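Local coordinates for conserved Archaeal protein (Sulfolobus acidocaldarius, PDB 4OPD) that reduces the double bonds of geranylgeranyl chains in archaeal membrane lipids, using one bound FAD per subunit, to give saturated phytanyl lipids, at residues Y7-I12 with L30-V35; P271-L276 with S290-N295. All coordinates share one frame; numbering follows the deposited sequence.

Contact 1 of 2, residues Y7-I12 with L30-V35; sequences YDVLII and LKILLV. With FDA (dihydroflavine-adenine dinucleotide), chain C.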
# COMPACT_ATOMS: atom_id res chain seq x y z
N TYR A 7 4.61 -19.08 21.95
CA TYR A 7 3.46 -18.88 21.06
C TYR A 7 3.68 -19.57 19.72
O TYR A 7 4.81 -19.85 19.32
CB TYR A 7 3.20 -17.38 20.85
CG TYR A 7 2.56 -16.70 22.04
CD1 TYR A 7 3.32 -16.34 23.14
CD2 TYR A 7 1.20 -16.43 22.06
CE1 TYR A 7 2.73 -15.72 24.24
CE2 TYR A 7 0.60 -15.82 23.16
CZ TYR A 7 1.37 -15.46 24.24
OH TYR A 7 0.78 -14.86 25.34
N ASP A 8 2.59 -19.84 19.01
CA ASP A 8 2.71 -20.38 17.68
C ASP A 8 3.10 -19.26 16.72
O ASP A 8 4.04 -19.39 15.95
CB ASP A 8 1.40 -21.05 17.24
CG ASP A 8 1.12 -22.31 18.03
OD1 ASP A 8 2.08 -23.08 18.28
OD2 ASP A 8 -0.05 -22.53 18.41
N VAL A 9 2.38 -18.15 16.81
CA VAL A 9 2.60 -17.03 15.91
C VAL A 9 2.68 -15.71 16.70
O VAL A 9 1.88 -15.49 17.61
CB VAL A 9 1.46 -16.94 14.87
CG1 VAL A 9 1.63 -15.72 13.97
CG2 VAL A 9 1.40 -18.23 14.04
N LEU A 10 3.63 -14.86 16.34
CA LEU A 10 3.72 -13.51 16.87
C LEU A 10 3.50 -12.49 15.76
O LEU A 10 4.25 -12.47 14.78
CB LEU A 10 5.08 -13.26 17.53
CG LEU A 10 5.37 -11.81 17.93
CD1 LEU A 10 4.38 -11.32 19.00
CD2 LEU A 10 6.80 -11.65 18.42
N ILE A 11 2.48 -11.65 15.90
CA ILE A 11 2.21 -10.65 14.88
C ILE A 11 2.67 -9.29 15.40
O ILE A 11 2.22 -8.85 16.47
CB ILE A 11 0.72 -10.60 14.49
CG1 ILE A 11 0.27 -11.99 14.03
CG2 ILE A 11 0.46 -9.54 13.40
CD1 ILE A 11 -1.24 -12.16 13.90
N ILE A 12 3.57 -8.64 14.68
CA ILE A 12 4.10 -7.37 15.16
C ILE A 12 3.50 -6.23 14.35
O ILE A 12 3.82 -6.05 13.17
CB ILE A 12 5.63 -7.30 15.06
CG1 ILE A 12 6.28 -8.53 15.70
CG2 ILE A 12 6.14 -6.01 15.69
CD1 ILE A 12 7.78 -8.58 15.53
N LEU A 30 -4.78 -22.00 17.15
CA LEU A 30 -3.38 -21.61 17.29
C LEU A 30 -3.21 -20.64 18.46
O LEU A 30 -4.15 -19.93 18.84
CB LEU A 30 -2.86 -20.97 15.99
CG LEU A 30 -2.69 -21.89 14.77
CD1 LEU A 30 -2.54 -21.08 13.49
CD2 LEU A 30 -1.50 -22.85 14.95
N LYS A 31 -2.02 -20.63 19.05
CA LYS A 31 -1.74 -19.67 20.11
C LYS A 31 -1.05 -18.45 19.51
O LYS A 31 0.12 -18.50 19.15
CB LYS A 31 -0.87 -20.28 21.22
CG LYS A 31 -0.76 -19.37 22.44
CD LYS A 31 0.12 -19.97 23.53
CE LYS A 31 0.20 -19.04 24.74
NZ LYS A 31 -1.16 -18.69 25.29
N ILE A 32 -1.80 -17.36 19.38
CA ILE A 32 -1.36 -16.19 18.62
C ILE A 32 -1.31 -14.95 19.49
O ILE A 32 -2.26 -14.66 20.22
CB ILE A 32 -2.30 -15.90 17.43
CG1 ILE A 32 -2.46 -17.14 16.54
CG2 ILE A 32 -1.84 -14.66 16.62
CD1 ILE A 32 -3.66 -17.06 15.65
N LEU A 33 -0.21 -14.22 19.40
CA LEU A 33 -0.09 -12.93 20.08
C LEU A 33 0.13 -11.84 19.06
O LEU A 33 1.00 -11.96 18.20
CB LEU A 33 1.07 -12.94 21.07
CG LEU A 33 1.38 -11.61 21.75
CD1 LEU A 33 0.20 -11.13 22.62
CD2 LEU A 33 2.66 -11.71 22.59
N LEU A 34 -0.66 -10.77 19.14
CA LEU A 34 -0.41 -9.58 18.32
C LEU A 34 -0.03 -8.45 19.25
O LEU A 34 -0.65 -8.29 20.31
CB LEU A 34 -1.63 -9.21 17.48
CG LEU A 34 -1.49 -7.98 16.57
CD1 LEU A 34 -2.33 -8.16 15.32
CD2 LEU A 34 -1.90 -6.67 17.31
N VAL A 35 0.98 -7.68 18.87
CA VAL A 35 1.39 -6.54 19.67
C VAL A 35 1.37 -5.27 18.83
O VAL A 35 1.58 -5.31 17.62
CB VAL A 35 2.82 -6.72 20.26
CG1 VAL A 35 2.87 -7.90 21.22
CG2 VAL A 35 3.86 -6.84 19.17
PA FDA C . 0.34 0.69 9.47
O1A FDA C . 1.44 1.67 9.53
O2A FDA C . -1.10 1.20 9.29
O5B FDA C . 0.39 -0.12 10.82
C5B FDA C . 1.67 -0.48 11.37
C4B FDA C . 1.48 -0.72 12.85
O4B FDA C . 2.66 -1.34 13.40
C3B FDA C . 1.22 0.54 13.69
O3B FDA C . -0.02 0.41 14.37
C2B FDA C . 2.46 0.64 14.60
O2B FDA C . 2.12 1.11 15.91
C1B FDA C . 2.92 -0.81 14.68
N9A FDA C . 4.33 -1.03 14.95
C8A FDA C . 5.40 -0.56 14.24
N7A FDA C . 6.57 -0.98 14.68
C5A FDA C . 6.24 -1.77 15.77
C6A FDA C . 7.03 -2.52 16.67
N6A FDA C . 8.36 -2.61 16.59
N1A FDA C . 6.38 -3.20 17.64
C2A FDA C . 5.05 -3.13 17.71
N3A FDA C . 4.20 -2.49 16.90
C4A FDA C . 4.87 -1.82 15.95
N1 FDA C . -4.31 3.45 1.32
C2 FDA C . -5.57 3.19 0.83
O2 FDA C . -5.92 2.06 0.51
N3 FDA C . -6.42 4.26 0.73
C4 FDA C . -6.12 5.59 0.94
O4 FDA C . -7.02 6.42 1.01
C4X FDA C . -4.77 5.81 1.26
N5 FDA C . -4.35 7.07 1.45
C5X FDA C . -3.18 7.33 2.13
C6 FDA C . -2.88 8.61 2.59
C7 FDA C . -1.73 8.87 3.32
C7M FDA C . -1.49 10.26 3.85
C8 FDA C . -0.82 7.84 3.57
C8M FDA C . 0.42 8.09 4.38
C9 FDA C . -1.10 6.55 3.10
C9A FDA C . -2.28 6.29 2.40
N10 FDA C . -2.62 5.00 1.94
C10 FDA C . -3.91 4.75 1.51
C1' FDA C . -1.75 3.83 2.23
C2' FDA C . -2.29 3.04 3.43
O2' FDA C . -2.71 3.92 4.48
C3' FDA C . -1.22 2.08 3.96
O3' FDA C . -0.76 1.31 2.86
C4' FDA C . -1.75 1.07 4.99
O4' FDA C . -2.49 1.70 6.03
C5' FDA C . -0.65 0.21 5.57
O5' FDA C . -1.17 -0.61 6.65
P FDA C . -0.17 -1.45 7.54
O1P FDA C . -0.94 -2.28 8.49
O2P FDA C . 0.83 -2.21 6.68
O3P FDA C . 0.69 -0.34 8.29
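Val9 to Ile12 run parallel to Ile32 to Val35, the strand axes 4.7 Å apart at 14°, and three near-straight backbone bonds join them: Leu33 N to Val9 O (3.0 Å), Ile11 N to Leu33 O, and Val35 N to Ile11 O. Ahead of these, Lys31 O takes both Asp8 N (2.8 Å) and the longer, tilted bond from Val9 N. Asp8 OD2 accepts Lys31 N at 2.8 Å and 175°, on the anti side of the carboxylate. The Tyr7 ring is clamped between aliphatic carbons: Lys31 CE lies over one face, 3.8 Å from the centroid, and Leu33 CB over the opposite one at 3.9 Å. The lysine chain, its CG swung away from its own backbone N (chi1 -170°), crosses the ring obliquely with CG near Tyr7 CD2, while Tyr7 OH is hydrogen-bonded to Glu116. Were Tyr7 replaced by an alanine, Lys31 CE and Leu33 CB would probably lose the ring between them and Glu116 its phenol partner. On the face opposite Leu33, Ile11 CG2 meets Leu34 CD1 at 3.7 Å. Ile12 CG2 approaches adenine N1A of the cofactor at 3.4 Å. This Rossmann-type beta-alpha-beta pairing thus combines apolar packing with a polar brace at Asp8 and Lys31, its C-terminal end meeting the adenine.

Contact 2 of 2, residues P271-L276 with S290-N295; sequences PTRRPL and SGFTVN. With GRG (geranylgeranyl diphosphate), chain F.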
# COMPACT_ATOMS: atom_id res chain seq x y z
N PRO A 271 5.22 3.58 0.71
CA PRO A 271 5.98 2.95 -0.37
C PRO A 271 5.20 2.95 -1.69
O PRO A 271 3.97 2.87 -1.66
CB PRO A 271 6.20 1.52 0.14
CG PRO A 271 5.17 1.29 1.15
CD PRO A 271 4.89 2.64 1.79
N THR A 272 5.90 3.07 -2.82
CA THR A 272 5.23 3.08 -4.13
C THR A 272 6.01 2.23 -5.12
O THR A 272 6.39 2.70 -6.20
CB THR A 272 5.11 4.49 -4.71
OG1 THR A 272 6.42 5.03 -4.95
CG2 THR A 272 4.31 5.41 -3.78
N ARG A 273 6.24 0.97 -4.75
CA ARG A 273 7.01 0.07 -5.60
C ARG A 273 6.47 -1.35 -5.55
O ARG A 273 5.55 -1.66 -4.80
CB ARG A 273 8.48 0.07 -5.17
CG ARG A 273 8.69 -0.15 -3.67
CD ARG A 273 10.10 -0.73 -3.43
NE ARG A 273 10.12 -2.17 -3.68
CZ ARG A 273 11.20 -2.94 -3.53
NH1 ARG A 273 11.13 -4.25 -3.74
NH2 ARG A 273 12.36 -2.40 -3.17
N ARG A 274 7.07 -2.21 -6.37
CA ARG A 274 6.83 -3.64 -6.31
C ARG A 274 7.08 -4.13 -4.89
O ARG A 274 7.81 -3.47 -4.14
CB ARG A 274 7.75 -4.37 -7.31
CG ARG A 274 9.23 -4.26 -6.91
CD ARG A 274 10.16 -4.12 -8.13
NE ARG A 274 11.54 -3.88 -7.73
CZ ARG A 274 12.03 -2.69 -7.39
NH1 ARG A 274 11.26 -1.60 -7.40
NH2 ARG A 274 13.31 -2.58 -7.05
N PRO A 275 6.48 -5.27 -4.50
CA PRO A 275 6.69 -5.72 -3.12
C PRO A 275 8.12 -6.18 -2.84
O PRO A 275 8.93 -6.28 -3.77
CB PRO A 275 5.72 -6.91 -2.98
CG PRO A 275 5.40 -7.34 -4.38
CD PRO A 275 5.50 -6.10 -5.23
N LEU A 276 8.43 -6.44 -1.57
CA LEU A 276 9.66 -7.13 -1.19
C LEU A 276 9.88 -8.29 -2.13
O LEU A 276 8.96 -9.04 -2.39
CB LEU A 276 9.58 -7.67 0.24
CG LEU A 276 10.01 -6.86 1.45
CD1 LEU A 276 10.08 -7.79 2.66
CD2 LEU A 276 11.33 -6.15 1.22
N SER A 290 5.33 -2.58 5.38
CA SER A 290 6.65 -3.16 5.67
C SER A 290 7.14 -4.03 4.52
O SER A 290 8.34 -4.11 4.25
CB SER A 290 6.61 -3.97 6.96
OG SER A 290 7.91 -4.49 7.27
N GLY A 291 6.21 -4.70 3.84
CA GLY A 291 6.57 -5.53 2.70
C GLY A 291 6.35 -4.83 1.36
O GLY A 291 6.34 -5.48 0.32
N PHE A 292 6.16 -3.51 1.40
CA PHE A 292 5.92 -2.69 0.19
C PHE A 292 4.73 -3.17 -0.65
O PHE A 292 4.86 -3.35 -1.86
CB PHE A 292 7.16 -2.64 -0.71
CG PHE A 292 8.43 -2.31 0.02
CD1 PHE A 292 8.43 -1.41 1.07
CD2 PHE A 292 9.63 -2.91 -0.36
CE1 PHE A 292 9.60 -1.10 1.73
CE2 PHE A 292 10.81 -2.61 0.31
CZ PHE A 292 10.79 -1.70 1.36
N THR A 293 3.57 -3.34 -0.02
CA THR A 293 2.40 -3.85 -0.72
C THR A 293 1.52 -2.77 -1.39
O THR A 293 0.51 -3.09 -1.99
CB THR A 293 1.52 -4.67 0.23
OG1 THR A 293 1.33 -3.96 1.46
CG2 THR A 293 2.19 -6.00 0.54
N VAL A 294 1.95 -1.51 -1.35
CA VAL A 294 1.12 -0.41 -1.83
C VAL A 294 1.12 -0.34 -3.36
O VAL A 294 2.15 -0.53 -3.97
CB VAL A 294 1.60 0.92 -1.26
CG1 VAL A 294 0.77 2.07 -1.76
CG2 VAL A 294 1.56 0.86 0.26
N ASN A 295 -0.05 -0.07 -3.94
CA ASN A 295 -0.20 0.17 -5.38
C ASN A 295 0.69 1.33 -5.84
O ASN A 295 0.48 2.47 -5.42
CB ASN A 295 -1.67 0.46 -5.68
CG ASN A 295 -1.96 0.57 -7.16
OD1 ASN A 295 -1.38 1.41 -7.85
ND2 ASN A 295 -2.84 -0.28 -7.66
C20 GRG F . -3.52 9.95 -18.88
C19 GRG F . -1.43 11.38 -19.54
C18 GRG F . -2.21 10.09 -19.62
C17 GRG F . -1.76 9.06 -20.36
C16 GRG F . -2.54 7.77 -20.47
C14 GRG F . -1.92 4.47 -21.73
C13 GRG F . -2.13 5.28 -20.47
C15 GRG F . -1.54 6.66 -20.35
C12 GRG F . -2.80 4.75 -19.42
C11 GRG F . -3.35 3.34 -19.44
C9 GRG F . -2.28 2.44 -18.84
C8 GRG F . -2.60 2.09 -17.39
C10 GRG F . -1.81 0.97 -16.75
C7 GRG F . -3.55 2.76 -16.70
C6 GRG F . -3.98 2.42 -15.27
C5 GRG F . -3.09 2.90 -14.16
C3 GRG F . -3.85 2.67 -12.87
C4 GRG F . -5.06 3.52 -12.56
C2 GRG F . -3.46 1.73 -11.98
C1 GRG F . -4.23 1.55 -10.68
O1 GRG F . -4.16 0.22 -10.21
O HOH W 1 4.72 -0.35 -2.45
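A single direct hydrogen bond links the two backbones: Leu276 N reaches Gly291 O at 3.0 Å and 170°, the donor above the carbonyl plane. Beside it Pro275 CA makes a CA-H...O contact with Phe292 O. A water, which accepts from Arg273 N and can donate to Val294 O (3.0 Å), bridges the loops further along.

Apolar packing centres on Phe292. Pro271 CB meets its CD1 at 3.8 Å and Leu276 CD2 meets its CE2 at 3.7 Å; apart from this ring, the Val294 and Pro271 side chains cross at about a right angle, CG2 against CG.

Phe292 CD2 also lies over one face of the cationic Arg273 guanidinium, 3.4 Å from NE, with the two planes 40° apart. On the opposite guanidinium face sits Arg274 CZ. The bend at chi3 (-80°) turns the Arg273 guanidinium back to its own loop, where NE bonds Arg274 O at 2.7 Å and NH1 bonds Pro275 O, fixing the plane; NH1 also forms a salt bridge with Glu176, and Arg274 pairs with Asp349.

Asn295 ND2 donates to O1 of geranylgeranyl diphosphate at 2.9 Å and also bonds Tyr341 OH, while OD1 takes the amides of Val297 and His298; Tyr341 and His298 are lipid-binding residues. The contact thus packs the Phe292 ring against an arginine held by Glu176 and its own loop's carbonyls, next to the Val294 and Asn295 that touch flavin cofactor and isoprenoid.

From the N terminus, contact 1 closes first: the chain leaves strand 9-12, passes through helix 16-25 and returns in strand 32-35, a beta-alpha-beta crossover at the adenine end of the cofactor. Much later, strand 261-271, at the edge of the eight-stranded sheet, leads into 271-276, and contact 2 closes a loop that runs through strands 280-281 and 284-286. The two are in series, neither nested nor crossed, with centres about 24 Å apart and no touch between them. Strand 284-286 belongs to the same six-stranded sheet as contact 1, while contact 2 joins the eight-stranded sheet's exit to the segment before helix 302-322. The dinucleotide extends past both, contacting Ile12 and Val294.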